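Side-chain contact in methylxanthine N1-demethylase NdmA (Pseudomonas putida, PDB 6ICN), which catalyses the N1-demethylation of caffeine to theobromine and formaldehyde as a Rieske-type non-haem iron oxygenase, the first step of caffeine degradation: residues A[181-186]-A[329-334]. Sequence-based numbering, arbitrary orientation.
Sequences RRWENF and DKVSIQ. With CFF (caffeine), chain F.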
# COMPACT_ATOMS: atom_id res chain seq x y z
N ARG A 181 -9.15 32.32 0.30
CA ARG A 181 -10.31 31.55 -0.15
C ARG A 181 -11.00 30.85 1.01
O ARG A 181 -12.23 30.71 1.02
CB ARG A 181 -9.88 30.55 -1.24
CG ARG A 181 -9.39 31.25 -2.52
CD ARG A 181 -10.13 30.70 -3.68
NE ARG A 181 -9.59 31.01 -5.00
CZ ARG A 181 -10.28 31.68 -5.93
NH1 ARG A 181 -11.48 32.16 -5.64
NH2 ARG A 181 -9.76 31.86 -7.13
N ARG A 182 -10.23 30.43 2.02
CA ARG A 182 -10.83 29.80 3.19
C ARG A 182 -11.69 30.79 3.97
O ARG A 182 -12.81 30.47 4.38
CB ARG A 182 -9.74 29.20 4.08
CG ARG A 182 -10.23 28.03 4.94
CD ARG A 182 -10.87 28.51 6.24
NE ARG A 182 -11.69 27.43 6.81
CZ ARG A 182 -12.93 27.14 6.43
NH1 ARG A 182 -13.52 27.87 5.47
NH2 ARG A 182 -13.59 26.13 7.01
N TRP A 183 -11.17 32.01 4.16
CA TRP A 183 -11.93 33.05 4.85
C TRP A 183 -13.26 33.31 4.14
O TRP A 183 -14.33 33.32 4.76
CB TRP A 183 -11.10 34.33 4.94
CG TRP A 183 -11.67 35.41 5.86
CD1 TRP A 183 -11.27 35.68 7.14
CD2 TRP A 183 -12.72 36.35 5.56
NE1 TRP A 183 -12.01 36.73 7.66
CE2 TRP A 183 -12.90 37.16 6.71
CE3 TRP A 183 -13.51 36.60 4.43
CZ2 TRP A 183 -13.86 38.18 6.77
CZ3 TRP A 183 -14.46 37.63 4.49
CH2 TRP A 183 -14.62 38.41 5.65
N GLU A 184 -13.20 33.49 2.81
CA GLU A 184 -14.42 33.77 2.07
C GLU A 184 -15.39 32.60 2.14
O GLU A 184 -16.61 32.80 2.24
CB GLU A 184 -14.07 34.11 0.62
CG GLU A 184 -13.22 35.36 0.53
CD GLU A 184 -13.04 35.87 -0.88
OE1 GLU A 184 -13.86 35.48 -1.75
OE2 GLU A 184 -12.07 36.62 -1.12
N ASN A 185 -14.88 31.36 2.14
CA ASN A 185 -15.77 30.21 2.30
C ASN A 185 -16.48 30.23 3.65
O ASN A 185 -17.67 29.90 3.74
CB ASN A 185 -14.96 28.91 2.12
CG ASN A 185 -15.76 27.66 2.45
OD1 ASN A 185 -15.52 27.04 3.48
ND2 ASN A 185 -16.72 27.31 1.60
N PHE A 186 -15.78 30.64 4.71
CA PHE A 186 -16.38 30.59 6.03
C PHE A 186 -17.51 31.60 6.20
O PHE A 186 -18.49 31.33 6.89
CB PHE A 186 -15.31 30.80 7.10
CG PHE A 186 -15.72 30.37 8.47
CD1 PHE A 186 -16.41 31.24 9.30
CD2 PHE A 186 -15.45 29.08 8.92
CE1 PHE A 186 -16.82 30.85 10.57
CE2 PHE A 186 -15.86 28.68 10.19
CZ PHE A 186 -16.53 29.56 11.01
N ASP A 329 -22.63 38.88 -2.80
CA ASP A 329 -21.24 38.66 -2.43
C ASP A 329 -20.66 39.80 -1.60
O ASP A 329 -19.43 39.92 -1.54
CB ASP A 329 -20.38 38.51 -3.69
CG ASP A 329 -20.67 37.22 -4.45
OD1 ASP A 329 -20.92 36.20 -3.78
OD2 ASP A 329 -20.64 37.27 -5.69
N LYS A 330 -21.50 40.63 -0.97
CA LYS A 330 -21.01 41.83 -0.29
C LYS A 330 -19.83 41.55 0.64
O LYS A 330 -18.82 42.26 0.60
CB LYS A 330 -22.12 42.50 0.51
CG LYS A 330 -21.59 43.79 1.18
CD LYS A 330 -22.63 44.52 1.97
CE LYS A 330 -22.01 45.76 2.61
NZ LYS A 330 -23.04 46.49 3.37
N VAL A 331 -19.95 40.52 1.49
CA VAL A 331 -18.87 40.24 2.45
C VAL A 331 -17.56 39.96 1.71
O VAL A 331 -16.51 40.53 2.05
CB VAL A 331 -19.28 39.08 3.38
CG1 VAL A 331 -18.09 38.66 4.23
CG2 VAL A 331 -20.47 39.48 4.28
N SER A 332 -17.60 39.09 0.70
CA SER A 332 -16.42 38.81 -0.12
C SER A 332 -15.85 40.07 -0.77
O SER A 332 -14.63 40.30 -0.79
CB SER A 332 -16.79 37.79 -1.19
OG SER A 332 -15.78 37.73 -2.16
N ILE A 333 -16.73 40.89 -1.35
CA ILE A 333 -16.28 42.09 -2.05
C ILE A 333 -15.58 43.03 -1.08
O ILE A 333 -14.49 43.55 -1.37
CB ILE A 333 -17.47 42.79 -2.73
CG1 ILE A 333 -18.06 41.90 -3.83
CG2 ILE A 333 -17.03 44.11 -3.32
CD1 ILE A 333 -19.46 42.34 -4.26
N GLN A 334 -16.18 43.24 0.09
CA GLN A 334 -15.62 44.18 1.06
C GLN A 334 -14.33 43.64 1.65
O GLN A 334 -13.39 44.41 1.90
CB GLN A 334 -16.66 44.47 2.14
CG GLN A 334 -17.90 45.23 1.62
CD GLN A 334 -17.54 46.50 0.86
OE1 GLN A 334 -16.72 47.30 1.32
NE2 GLN A 334 -18.13 46.68 -0.33
N1 CFF F . -19.49 27.70 9.29
C2 CFF F . -20.70 28.04 9.84
C10 CFF F . -18.92 28.51 8.23
C6 CFF F . -18.82 26.62 9.72
N3 CFF F . -21.23 27.27 10.83
O11 CFF F . -21.29 29.00 9.45
C12 CFF F . -22.52 27.62 11.42
C4 CFF F . -20.56 26.18 11.26
C5 CFF F . -19.37 25.85 10.73
N9 CFF F . -20.86 25.27 12.21
O13 CFF F . -17.77 26.33 9.23
N7 CFF F . -18.93 24.74 11.35
C8 CFF F . -19.85 24.39 12.26
C14 CFF F . -17.77 23.87 11.29
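Trp-183 and Glu-184, on the helix 179-186, meet Val-331 and Ser-332 in the first turn of helix 330-348, joining two helices of the C-terminal catalytic domain of a Rieske oxygenase. One residue before them, Arg-182 has CD2 of Phe-186 3.8 Å above one face of its guanidinium and sets NH2 at the edge of that ring, in its plane. Its NH1 donates to OD1 of Asn-185 (2.9 Å) on a lone pair, but the bond is bent (140° at the hydrogen), with OD1 tilted from the guanidinium plane. Trp-183 turns its six-membered ring toward the second helix because CG stands anti to the backbone N (chi1 -170°); there CH2 lies 3.8 Å from CG1 of Val-331, the two side chains crossing at about a right angle. Glu-184 runs out extended: OE2 takes a salt bridge from Arg-336 NE, one turn on, and OE1 accepts from Ser-332 OG (3.0 Å), which comes from above the carboxylate, 71° out of its plane, and also bonds Arg-83 of the second subunit. ND2 of Asn-185 reaches Asp-307, a ligand of the bound cobalt, and Tyr-101 of the second subunit. Phe-186 lines the caffeine pocket, C10 of caffeine sitting 3.5 Å above the centre of its ring. With an alanine in its place, the N1-methyl would lose this aromatic floor and caffeine is likely to be freer to shift. The backbone also touches that methyl, Phe-186 O lying 3.2 Å from caffeine C10.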